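Local coordinates for protein glutathione S-transferase (Pseudomonas fluorescens, PDB 3M3M) that binds glutathione and probably catalyses its conjugation to electrophilic substrates, at residues A[16-19]-A[20-24]; A[34-38]-A[39-43]; A[99-102]-A[103-107]; A[108-111]-A[112-116]. All blocks are in the same frame, centred on the assembly; numbering follows the deposited sequence.

Contact 1. Residues A[16-19]-A[20-24]; sequences YKIK and LMLNL
The carbonyl oxygen of Lys19 is gripped twice by Asn23, four residues further along the helix. Asn23 ND2 lies 2.8 Å from Lys19 O with the peptide oxygen almost in the amide plane, while Asn23 N makes the regular helical bond, 3.1 Å from Lys19 O. The two donors arrive from opposite faces of the carbonyl plane. A chi1 of -74° keeps the amide beside its own backbone N, which folds this short side chain back over the preceding turn; asparagine suits the place because its ND2 has a second proton for Tyr29 OH. One turn earlier, Leu20 N meets Tyr16 O at 2.8 Å in a nearly straight bond. The Tyr16 ring lies obliquely against Leu20, CE1 being 4.0 Å from Leu20 CB, and its hydroxyl bonds to Val198 O beyond. On another side of the helix, the branch CG2 of Ile18 packs 3.9 Å from Leu22 CD1. These two apolar residues rest on strand 4-8 through Val6, as the helix of a beta-alpha-beta unit should, whereas selenomethionine Met21 meets Leu73 and Leu76 of helix 69-77 and Ile159 of helix 159-168, so helix 13-24 packs both within its own domain and on the C-terminal one.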
loop_
_atom_site.group_PDB
_atom_site.type_symbol
_atom_site.label_atom_id
_atom_site.label_comp_id
_atom_site.label_asym_id
_atom_site.label_seq_id
_atom_site.Cartn_x
_atom_site.Cartn_y
_atom_site.Cartn_z
ATOM N N TYR A 16 5.175 -2.212 2.473
ATOM C CA TYR A 16 5.785 -0.918 2.244
ATOM C C TYR A 16 4.963 0.249 2.828
ATOM O O TYR A 16 5.502 1.218 3.407
ATOM C CB TYR A 16 5.989 -0.707 0.735
ATOM C CG TYR A 16 6.567 0.670 0.406
ATOM C CD1 TYR A 16 7.596 1.284 1.219
ATOM C CD2 TYR A 16 6.041 1.364 -0.705
ATOM C CE1 TYR A 16 8.093 2.589 0.867
ATOM C CE2 TYR A 16 6.528 2.664 -1.063
ATOM C CZ TYR A 16 7.583 3.225 -0.266
ATOM O OH TYR A 16 8.021 4.510 -0.582
ATOM N N LYS A 17 3.610 0.176 2.742
ATOM C CA LYS A 17 2.802 1.183 3.388
ATOM C C LYS A 17 3.187 1.403 4.837
ATOM O O LYS A 17 3.235 2.577 5.266
ATOM C CB LYS A 17 1.304 0.719 3.469
ATOM C CG LYS A 17 0.629 0.593 2.111
ATOM C CD LYS A 17 -0.665 -0.207 2.263
ATOM C CE LYS A 17 -1.277 -0.447 0.890
ATOM N NZ LYS A 17 -2.580 -1.238 0.986
ATOM N N ILE A 18 3.500 0.322 5.570
ATOM C CA ILE A 18 3.792 0.419 7.004
ATOM C C ILE A 18 5.253 0.911 7.220
ATOM O O ILE A 18 5.500 1.777 8.095
ATOM C CB ILE A 18 3.553 -0.921 7.669
ATOM C CG1 ILE A 18 2.118 -1.472 7.304
ATOM C CG2 ILE A 18 3.666 -0.756 9.183
ATOM C CD1 ILE A 18 0.972 -0.419 7.400
ATOM N N LYS A 19 6.172 0.425 6.409
ATOM C CA LYS A 19 7.585 0.975 6.468
ATOM C C LYS A 19 7.505 2.495 6.255
ATOM O O LYS A 19 8.123 3.294 6.991
ATOM C CB LYS A 19 8.437 0.329 5.352
ATOM C CG LYS A 19 9.892 0.922 5.380
ATOM C CD LYS A 19 10.665 0.522 4.111
ATOM C CE LYS A 19 12.074 1.247 4.135
ATOM N NZ LYS A 19 12.893 0.778 2.930
ATOM N N LEU A 20 6.809 2.897 5.182
ATOM C CA LEU A 20 6.724 4.356 4.903
ATOM C C LEU A 20 6.084 5.147 6.049
ATOM O O LEU A 20 6.629 6.169 6.518
ATOM C CB LEU A 20 5.864 4.552 3.614
ATOM C CG LEU A 20 5.722 6.023 3.127
ATOM C CD1 LEU A 20 7.161 6.843 3.085
ATOM C CD2 LEU A 20 5.084 5.959 1.688
HETATM N N MSE A 21 4.933 4.642 6.541
HETATM C CA MSE A 21 4.268 5.362 7.673
HETATM C C MSE A 21 5.131 5.472 8.951
HETATM O O MSE A 21 5.226 6.571 9.524
HETATM C CB MSE A 21 2.988 4.629 7.994
HETATM C CG MSE A 21 2.138 5.212 9.134
HETATM SE SE MSE A 21 1.069 6.758 8.448
HETATM C CE MSE A 21 2.377 8.242 8.493
ATOM N N LEU A 22 5.790 4.376 9.326
ATOM C CA LEU A 22 6.658 4.417 10.493
ATOM C C LEU A 22 7.781 5.462 10.327
ATOM O O LEU A 22 8.077 6.243 11.296
ATOM C CB LEU A 22 7.205 3.004 10.818
ATOM C CG LEU A 22 6.109 2.022 11.326
ATOM C CD1 LEU A 22 6.702 0.619 11.148
ATOM C CD2 LEU A 22 5.800 2.346 12.800
ATOM N N ASN A 23 8.415 5.468 9.160
ATOM C CA ASN A 23 9.503 6.467 8.915
ATOM C C ASN A 23 8.983 7.903 8.833
ATOM O O ASN A 23 9.592 8.818 9.369
ATOM C CB ASN A 23 10.346 6.082 7.667
ATOM C CG ASN A 23 11.242 4.911 7.982
ATOM O OD1 ASN A 23 12.386 5.128 8.463
ATOM N ND2 ASN A 23 10.750 3.694 7.846
ATOM N N LEU A 24 7.826 8.112 8.208
ATOM C CA LEU A 24 7.305 9.486 8.076
ATOM C C LEU A 24 7.033 10.033 9.508
ATOM O O LEU A 24 7.261 11.214 9.733
ATOM C CB LEU A 24 5.952 9.497 7.334
ATOM C CG LEU A 24 6.160 9.349 5.851
ATOM C CD1 LEU A 24 4.711 9.025 5.219
ATOM C CD2 LEU A 24 6.797 10.659 5.175
#

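Contact 2. Residues A[34-38]-A[39-43]; sequences VDILG and GDTQT. With GSH (glutathione), chain B.
One wall of the glutathione pocket is formed by the loop that leaves strand 29-33, where Ile36 and Thr41 face the ligand's cysteinyl-glycine end. Ile36 supplies the apolar part: its CD1 reaches 3.5 Å from CB2 of glutathione, a contact suited to a branched aliphatic chain. Ile36 CG1 is 3.9 Å from Thr41 CG2, and that methyl also packs on Val34 CG1. With chi1 at 57°, Thr41 keeps CG2 for these hydrocarbon neighbours and leaves OG1 to a water, 2.6 Å away, that donates to Ile36 O; OG1 also lies 3.4 Å from the glycyl carboxylate atom O31, at best a weak bond. Threonine thus serves both a greasy and a polar side.

Asp40 closes the loop onto Asp35. Asp40 OD2 accepts a hydrogen bond from Asp35 N at 2.8 Å, approached from above the carboxylate plane, and Asp40 N returns a bond to Asp35 O at 3.0 Å, so one residue clasps the other through both side chain and backbone. Asp35 OD1 in turn accepts from Gly38 N, an Asx motif that steadies the type I turn from Ile36 to Gly39. Gly39, at a positive phi of 102°, bends the chain where a side chain would strike the carbonyl of Gly38. A second type I turn, Gly39 to Gln42, leads to Thr43, the N-cap of the next helix. Such a loop, following the second strand and lining the glycyl end of glutathione, belongs to the thioredoxin-like domain of glutathione transferases.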
loop_
_atom_site.group_PDB
_atom_site.type_symbol
_atom_site.label_atom_id
_atom_site.label_comp_id
_atom_site.label_asym_id
_atom_site.label_seq_id
_atom_site.Cartn_x
_atom_site.Cartn_y
_atom_site.Cartn_z
ATOM N N VAL A 34 9.300 -11.955 6.617
ATOM C CA VAL A 34 8.423 -13.125 6.443
ATOM C C VAL A 34 8.557 -13.524 4.960
ATOM O O VAL A 34 8.440 -12.642 4.076
ATOM C CB VAL A 34 6.992 -12.697 6.740
ATOM C CG1 VAL A 34 5.977 -13.813 6.408
ATOM C CG2 VAL A 34 6.868 -12.283 8.208
ATOM N N ASP A 35 8.785 -14.820 4.716
ATOM C CA ASP A 35 8.926 -15.380 3.396
ATOM C C ASP A 35 7.635 -16.140 3.082
ATOM O O ASP A 35 7.437 -17.242 3.596
ATOM C CB ASP A 35 10.164 -16.305 3.368
ATOM C CG ASP A 35 10.443 -16.807 1.983
ATOM O OD1 ASP A 35 9.523 -16.779 1.107
ATOM O OD2 ASP A 35 11.655 -17.099 1.758
ATOM N N ILE A 36 6.778 -15.567 2.223
ATOM C CA ILE A 36 5.467 -16.182 2.008
ATOM C C ILE A 36 5.701 -17.449 1.161
ATOM O O ILE A 36 5.120 -18.487 1.468
ATOM C CB ILE A 36 4.571 -15.241 1.197
ATOM C CG1 ILE A 36 4.121 -14.072 2.088
ATOM C CG2 ILE A 36 3.405 -16.077 0.596
ATOM C CD1 ILE A 36 3.606 -12.912 1.243
ATOM N N LEU A 37 6.575 -17.398 0.131
ATOM C CA LEU A 37 6.804 -18.650 -0.696
ATOM C C LEU A 37 7.374 -19.771 0.171
ATOM O O LEU A 37 7.042 -20.983 0.004
ATOM C CB LEU A 37 7.718 -18.390 -1.893
ATOM C CG LEU A 37 7.892 -19.565 -2.855
ATOM C CD1 LEU A 37 6.599 -19.991 -3.572
ATOM C CD2 LEU A 37 8.852 -19.063 -3.861
ATOM N N GLY A 38 8.190 -19.382 1.136
ATOM C CA GLY A 38 8.815 -20.343 2.051
ATOM C C GLY A 38 7.893 -20.910 3.098
ATOM O O GLY A 38 8.269 -21.819 3.886
ATOM N N GLY A 39 6.655 -20.419 3.145
ATOM C CA GLY A 39 5.686 -21.047 4.040
ATOM C C GLY A 39 5.414 -20.296 5.365
ATOM O O GLY A 39 4.574 -20.735 6.176
ATOM N N ASP A 40 6.003 -19.097 5.529
ATOM C CA ASP A 40 6.095 -18.429 6.863
ATOM C C ASP A 40 4.693 -17.938 7.329
ATOM O O ASP A 40 4.480 -17.757 8.572
ATOM C CB ASP A 40 7.032 -17.236 6.775
ATOM C CG ASP A 40 8.488 -17.635 6.828
ATOM O OD1 ASP A 40 8.739 -18.893 6.970
ATOM O OD2 ASP A 40 9.344 -16.697 6.773
ATOM N N THR A 41 3.764 -17.749 6.403
ATOM C CA THR A 41 2.441 -17.212 6.785
ATOM C C THR A 41 1.430 -18.323 7.042
ATOM O O THR A 41 0.270 -18.034 7.351
ATOM C CB THR A 41 1.823 -16.260 5.695
ATOM O OG1 THR A 41 1.699 -16.930 4.407
ATOM C CG2 THR A 41 2.647 -14.960 5.592
ATOM N N GLN A 42 1.860 -19.579 6.882
ATOM C CA GLN A 42 0.950 -20.731 7.073
ATOM C C GLN A 42 1.254 -21.506 8.332
ATOM O O GLN A 42 0.602 -22.546 8.569
ATOM C CB GLN A 42 1.054 -21.709 5.885
ATOM C CG GLN A 42 0.761 -21.065 4.510
ATOM C CD GLN A 42 0.824 -22.123 3.374
ATOM O OE1 GLN A 42 1.823 -22.837 3.235
ATOM N NE2 GLN A 42 -0.268 -22.256 2.603
ATOM N N THR A 43 2.173 -21.041 9.159
ATOM C CA THR A 43 2.455 -21.723 10.423
ATOM C C THR A 43 1.429 -21.345 11.499
ATOM O O THR A 43 0.897 -20.273 11.476
ATOM C CB THR A 43 3.813 -21.340 10.940
ATOM O OG1 THR A 43 3.868 -19.939 11.276
ATOM C CG2 THR A 43 4.900 -21.699 9.781
HETATM N N1 GSH B . -5.925 -6.853 2.723
HETATM C CA1 GSH B . -4.536 -7.186 3.232
HETATM C C1 GSH B . -3.756 -5.932 3.638
HETATM O O11 GSH B . -2.953 -6.036 4.610
HETATM O O12 GSH B . -3.908 -4.884 2.953
HETATM C CB1 GSH B . -3.835 -7.937 2.054
HETATM C CG1 GSH B . -2.455 -8.267 2.528
HETATM C CD1 GSH B . -1.796 -9.306 1.597
HETATM O OE1 GSH B . -2.463 -9.787 0.475
HETATM N N2 GSH B . -0.540 -9.777 1.857
HETATM C CA2 GSH B . 0.081 -10.749 0.959
HETATM C C2 GSH B . 0.193 -12.002 1.713
HETATM O O2 GSH B . 0.522 -11.923 2.998
HETATM C CB2 GSH B . 1.483 -10.187 0.603
HETATM S SG2 GSH B . 1.333 -8.573 -0.358
HETATM N N3 GSH B . -0.048 -13.163 1.125
HETATM C CA3 GSH B . 0.168 -14.387 1.915
HETATM C C3 GSH B . -0.888 -15.450 1.668
HETATM O O31 GSH B . -0.652 -16.664 1.952
HETATM O O32 GSH B . -1.997 -15.107 1.227
HETATM O O HOH W 1 3.293 -18.856 3.551
HETATM O O HOH W 2 10.841 -19.917 5.276
HETATM O O HOH W 3 8.289 -21.458 7.072
#

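Contact 3. Residues A[99-102]-A[103-107]; sequences FEQY and SHEPY. With GSH (glutathione), chain B.
The long helix 87-117 of the all-helical C-terminal domain is kinked beside the glutathione pocket, and residues 99-107 form the bend. Glu100 O sits at its centre. Glu105 N, five residues on, binds Glu100 O at 2.7 Å in a wide pi-type turn, whereas His104 N reaches the same oxygen only weakly. Pro106 has no N-H to give to Tyr102 O, and its CD rests 3.4 Å from Gln101 O, which is consistent with the kink.

The bent chain of Glu100 brings OE2 to 3.5 Å from Glu105 CB, with the two carboxylate planes nearly perpendicular. A water donates to Glu100 OE2 and meets His104 ND1 at the imidazole edge, in the ring plane, linking side chains whose direct approach is only CG to ND1. Glu100 OE2 also forms a salt bridge to Lys17 of helix 13-24, which probably favours its charged form. Gln101, on helix 87-117, reaches the gamma-glutamyl end of glutathione. On another side, Phe99 extends with chi1 at 160° to lay CD1 near the small Ser103 CB, obliquely, and packs against helix 125-146. Pro106 CB lies over the centre of the Tyr107 ring. At that ring's far end, a water sits 2.6 Å from Tyr107 OH and donates to Tyr102 O at 3.0 Å.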
loop_
_atom_site.group_PDB
_atom_site.type_symbol
_atom_site.label_atom_id
_atom_site.label_comp_id
_atom_site.label_asym_id
_atom_site.label_seq_id
_atom_site.Cartn_x
_atom_site.Cartn_y
_atom_site.Cartn_z
ATOM N N PHE A 99 -11.457 1.823 -1.601
ATOM C CA PHE A 99 -11.283 1.754 -3.050
ATOM C C PHE A 99 -9.963 1.083 -3.404
ATOM O O PHE A 99 -9.882 0.249 -4.307
ATOM C CB PHE A 99 -11.272 3.208 -3.619
ATOM C CG PHE A 99 -10.642 3.364 -5.021
ATOM C CD1 PHE A 99 -11.396 3.247 -6.199
ATOM C CD2 PHE A 99 -9.229 3.714 -5.116
ATOM C CE1 PHE A 99 -10.754 3.410 -7.507
ATOM C CE2 PHE A 99 -8.653 3.937 -6.380
ATOM C CZ PHE A 99 -9.374 3.791 -7.530
ATOM N N GLU A 100 -8.923 1.398 -2.623
ATOM C CA GLU A 100 -7.606 0.753 -2.941
ATOM C C GLU A 100 -7.627 -0.796 -2.741
ATOM O O GLU A 100 -7.117 -1.573 -3.650
ATOM C CB GLU A 100 -6.490 1.343 -2.056
ATOM C CG GLU A 100 -5.112 0.701 -2.339
ATOM C CD GLU A 100 -4.716 -0.403 -1.323
ATOM O OE1 GLU A 100 -5.259 -0.444 -0.213
ATOM O OE2 GLU A 100 -3.765 -1.140 -1.595
ATOM N N GLN A 101 -8.311 -1.256 -1.681
ATOM C CA GLN A 101 -8.373 -2.681 -1.398
ATOM C C GLN A 101 -9.346 -3.422 -2.409
ATOM O O GLN A 101 -9.091 -4.595 -2.724
ATOM C CB GLN A 101 -8.850 -2.883 0.069
ATOM C CG GLN A 101 -7.724 -2.545 1.063
ATOM C CD GLN A 101 -6.579 -3.587 1.010
ATOM O OE1 GLN A 101 -5.351 -3.242 0.737
ATOM N NE2 GLN A 101 -6.910 -4.825 1.261
ATOM N N TYR A 102 -10.368 -2.714 -2.946
ATOM C CA TYR A 102 -11.424 -3.418 -3.715
ATOM C C TYR A 102 -11.177 -3.282 -5.238
ATOM O O TYR A 102 -11.308 -4.242 -6.018
ATOM C CB TYR A 102 -12.820 -2.847 -3.346
ATOM C CG TYR A 102 -13.876 -3.774 -3.907
ATOM C CD1 TYR A 102 -14.244 -4.894 -3.172
ATOM C CD2 TYR A 102 -14.427 -3.568 -5.187
ATOM C CE1 TYR A 102 -15.163 -5.846 -3.658
ATOM C CE2 TYR A 102 -15.378 -4.514 -5.677
ATOM C CZ TYR A 102 -15.729 -5.624 -4.875
ATOM O OH TYR A 102 -16.618 -6.589 -5.377
ATOM N N SER A 103 -10.754 -2.092 -5.649
ATOM C CA SER A 103 -10.721 -1.702 -7.059
ATOM C C SER A 103 -9.336 -1.569 -7.660
ATOM O O SER A 103 -9.239 -1.375 -8.848
ATOM C CB SER A 103 -11.477 -0.344 -7.220
ATOM O OG SER A 103 -12.903 -0.594 -7.003
ATOM N N HIS A 104 -8.275 -1.571 -6.871
ATOM C CA HIS A 104 -6.926 -1.216 -7.318
ATOM C C HIS A 104 -5.917 -2.350 -6.984
ATOM O O HIS A 104 -5.429 -3.001 -7.862
ATOM C CB HIS A 104 -6.543 0.089 -6.617
ATOM C CG HIS A 104 -5.192 0.634 -6.935
ATOM N ND1 HIS A 104 -4.067 0.282 -6.230
ATOM C CD2 HIS A 104 -4.801 1.560 -7.829
ATOM C CE1 HIS A 104 -3.035 0.944 -6.700
ATOM N NE2 HIS A 104 -3.449 1.711 -7.683
ATOM N N GLU A 105 -5.715 -2.591 -5.688
ATOM C CA GLU A 105 -4.750 -3.620 -5.277
ATOM C C GLU A 105 -4.903 -4.995 -6.049
ATOM O O GLU A 105 -3.924 -5.533 -6.577
ATOM C CB GLU A 105 -4.723 -3.767 -3.704
ATOM C CG GLU A 105 -3.438 -4.372 -3.161
ATOM C CD GLU A 105 -3.415 -5.858 -3.114
ATOM O OE1 GLU A 105 -4.300 -6.535 -3.758
ATOM O OE2 GLU A 105 -2.470 -6.432 -2.460
ATOM N N PRO A 106 -6.135 -5.571 -6.167
ATOM C CA PRO A 106 -6.196 -6.894 -6.802
ATOM C C PRO A 106 -5.801 -6.879 -8.259
ATOM O O PRO A 106 -5.611 -7.986 -8.816
ATOM C CB PRO A 106 -7.703 -7.211 -6.754
ATOM C CG PRO A 106 -8.219 -6.460 -5.496
ATOM C CD PRO A 106 -7.454 -5.154 -5.653
ATOM N N TYR A 107 -5.700 -5.709 -8.885
ATOM C CA TYR A 107 -5.300 -5.649 -10.323
ATOM C C TYR A 107 -3.830 -5.214 -10.420
ATOM O O TYR A 107 -3.055 -5.830 -11.103
ATOM C CB TYR A 107 -6.227 -4.672 -11.099
ATOM C CG TYR A 107 -7.681 -5.080 -10.774
ATOM C CD1 TYR A 107 -8.087 -6.367 -11.007
ATOM C CD2 TYR A 107 -8.545 -4.228 -10.093
ATOM C CE1 TYR A 107 -9.393 -6.839 -10.692
ATOM C CE2 TYR A 107 -9.837 -4.673 -9.730
ATOM C CZ TYR A 107 -10.240 -5.989 -10.029
ATOM O OH TYR A 107 -11.510 -6.500 -9.691
HETATM N N1 GSH B . -5.925 -6.853 2.723
HETATM C CA1 GSH B . -4.536 -7.186 3.232
HETATM C C1 GSH B . -3.756 -5.932 3.638
HETATM O O11 GSH B . -2.953 -6.036 4.610
HETATM O O12 GSH B . -3.908 -4.884 2.953
HETATM C CB1 GSH B . -3.835 -7.937 2.054
HETATM C CG1 GSH B . -2.455 -8.267 2.528
HETATM C CD1 GSH B . -1.796 -9.306 1.597
HETATM O OE1 GSH B . -2.463 -9.787 0.475
HETATM N N2 GSH B . -0.540 -9.777 1.857
HETATM C CA2 GSH B . 0.081 -10.749 0.959
HETATM C C2 GSH B . 0.193 -12.002 1.713
HETATM O O2 GSH B . 0.522 -11.923 2.998
HETATM C CB2 GSH B . 1.483 -10.187 0.603
HETATM S SG2 GSH B . 1.333 -8.573 -0.358
HETATM N N3 GSH B . -0.048 -13.163 1.125
HETATM C CA3 GSH B . 0.168 -14.387 1.915
HETATM C C3 GSH B . -0.888 -15.450 1.668
HETATM O O31 GSH B . -0.652 -16.664 1.952
HETATM O O32 GSH B . -1.997 -15.107 1.227
HETATM O O HOH W 4 -2.864 -1.150 -4.103
HETATM O O HOH W 5 -13.127 -5.069 -8.311
#

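Contact 4. Residues A[108-111]-A[112-116]; sequences IAVA and RFIQL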
loop_
_atom_site.group_PDB
_atom_site.type_symbol
_atom_site.label_atom_id
_atom_site.label_comp_id
_atom_site.label_asym_id
_atom_site.label_seq_id
_atom_site.Cartn_x
_atom_site.Cartn_y
_atom_site.Cartn_z
ATOM N N ILE A 108 -3.457 -4.128 -9.718
ATOM C CA ILE A 108 -2.088 -3.592 -9.802
ATOM C C ILE A 108 -1.162 -4.565 -9.121
ATOM O O ILE A 108 -0.185 -4.964 -9.732
ATOM C CB ILE A 108 -1.927 -2.169 -9.234
ATOM C CG1 ILE A 108 -3.020 -1.201 -9.824
ATOM C CG2 ILE A 108 -0.440 -1.709 -9.339
ATOM C CD1 ILE A 108 -2.903 -0.929 -11.313
ATOM N N ALA A 109 -1.477 -5.000 -7.916
ATOM C CA ALA A 109 -0.539 -5.857 -7.175
ATOM C C ALA A 109 -0.433 -7.240 -7.837
ATOM O O ALA A 109 0.668 -7.788 -7.912
ATOM C CB ALA A 109 -0.975 -6.060 -5.676
ATOM N N VAL A 110 -1.563 -7.805 -8.277
ATOM C CA VAL A 110 -1.523 -9.156 -8.838
ATOM C C VAL A 110 -0.843 -9.151 -10.229
ATOM O O VAL A 110 -0.095 -10.090 -10.563
ATOM C CB VAL A 110 -2.944 -9.811 -8.828
ATOM C CG1 VAL A 110 -2.932 -11.273 -9.363
ATOM C CG2 VAL A 110 -3.450 -9.876 -7.373
ATOM N N ALA A 111 -1.077 -8.104 -11.026
ATOM C CA ALA A 111 -0.344 -8.040 -12.344
ATOM C C ALA A 111 1.159 -8.005 -12.077
ATOM O O ALA A 111 1.978 -8.634 -12.794
ATOM C CB ALA A 111 -0.765 -6.779 -13.112
ATOM N N ARG A 112 1.548 -7.188 -11.098
ATOM C CA ARG A 112 3.005 -7.091 -10.752
ATOM C C ARG A 112 3.484 -8.466 -10.267
ATOM O O ARG A 112 4.593 -8.889 -10.588
ATOM C CB ARG A 112 3.162 -6.027 -9.649
ATOM C CG ARG A 112 4.562 -6.142 -8.919
ATOM C CD ARG A 112 4.778 -4.811 -8.129
ATOM N NE ARG A 112 6.067 -4.822 -7.367
ATOM C CZ ARG A 112 6.237 -5.310 -6.140
ATOM N NH1 ARG A 112 5.218 -5.917 -5.509
ATOM N NH2 ARG A 112 7.383 -5.107 -5.466
ATOM N N PHE A 113 2.688 -9.176 -9.470
ATOM C CA PHE A 113 3.126 -10.535 -9.032
ATOM C C PHE A 113 3.330 -11.453 -10.231
ATOM O O PHE A 113 4.391 -12.069 -10.369
ATOM C CB PHE A 113 2.137 -11.173 -8.071
ATOM C CG PHE A 113 2.571 -12.523 -7.623
ATOM C CD1 PHE A 113 3.573 -12.660 -6.687
ATOM C CD2 PHE A 113 1.955 -13.678 -8.172
ATOM C CE1 PHE A 113 3.957 -13.935 -6.267
ATOM C CE2 PHE A 113 2.393 -14.944 -7.774
ATOM C CZ PHE A 113 3.388 -15.057 -6.848
ATOM N N ILE A 114 2.352 -11.472 -11.125
ATOM C CA ILE A 114 2.444 -12.303 -12.335
ATOM C C ILE A 114 3.673 -11.970 -13.154
ATOM O O ILE A 114 4.416 -12.884 -13.580
ATOM C CB ILE A 114 1.135 -12.185 -13.181
ATOM C CG1 ILE A 114 -0.006 -12.942 -12.449
ATOM C CG2 ILE A 114 1.323 -12.771 -14.616
ATOM C CD1 ILE A 114 -1.455 -12.563 -13.106
ATOM N N GLN A 115 3.899 -10.687 -13.425
ATOM C CA GLN A 115 5.002 -10.288 -14.294
ATOM C C GLN A 115 6.350 -10.334 -13.532
ATOM O O GLN A 115 7.305 -10.903 -13.999
ATOM C CB GLN A 115 4.776 -8.889 -14.813
ATOM C CG GLN A 115 5.880 -8.380 -15.763
ATOM C CD GLN A 115 5.514 -7.059 -16.409
ATOM O OE1 GLN A 115 4.314 -6.723 -16.551
ATOM N NE2 GLN A 115 6.546 -6.286 -16.812
ATOM N N LEU A 116 6.458 -9.650 -12.412
ATOM C CA LEU A 116 7.764 -9.551 -11.766
ATOM C C LEU A 116 8.143 -10.892 -11.050
ATOM O O LEU A 116 9.371 -11.262 -11.038
ATOM C CB LEU A 116 7.659 -8.444 -10.699
ATOM C CG LEU A 116 8.994 -8.223 -9.960
ATOM C CD1 LEU A 116 10.097 -7.624 -10.808
ATOM C CD2 LEU A 116 8.658 -7.221 -8.819
HETATM O O HOH W 6 2.939 -7.395 -6.339
#
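Val110 and Ile114 meet one turn apart, the valine branch CG1 lying 4.2 Å from Ile114 CD1. In the backbone, Ile114 N binds Val110 O at 2.9 Å, and Ile114 CG1 passes 3.4 Å from that same oxygen because chi1 of -72° holds this branch beside the backbone N. Apolar side chains fit here, because both pack on Leu131 of helix 125-146.

A different side of the helix carries Arg112. Ala109 O receives the regular bond from Phe113 N at 2.9 Å and a second hydrogen bond, from a water 2.8 Å away. That water accepts from Arg112 NH1, also 2.8 Å off, so the guanidinium is tied back to the turn before it. This is the run of helix 87-117, in the glutathione transferase C-terminal domain, that follows the kinked part beside the pocket. The side chains of Ala109 and Arg112 both rest against Tyr167, a glutathione-binding residue, and the small alanine lets it come close.

Farther out, other groups fix the arginine. Its chain runs extended from CG to NE, with chi2 at 164° and chi3 at 179°, which carries NE to a salt bridge with Glu173 and NH2 to the carbonyl of Arg11, joining helix 87-117 to the N-terminal domain.

Contacts 1 and 2 belong to the thioredoxin-like domain, contacts 3 and 4 to successive turns of helix 87-117, and glutathione lies in the cleft between. Contacts 1 and 3 meet directly across the domain boundary: Lys17 NZ is 2.8 Å from Glu100 OE2, although the contact centres are 19 Å apart. Contacts 2 and 3 do not touch, their nearest atoms being about 10 Å apart, yet both reach the ligand, the loop at its glycyl end and Gln101 at its glutamyl end. Contact 4 adjoins contact 3 in sequence, with centres 13 Å apart, and approaches the pocket through Tyr167; its Ala109 side chain is about 6 Å from glutathione.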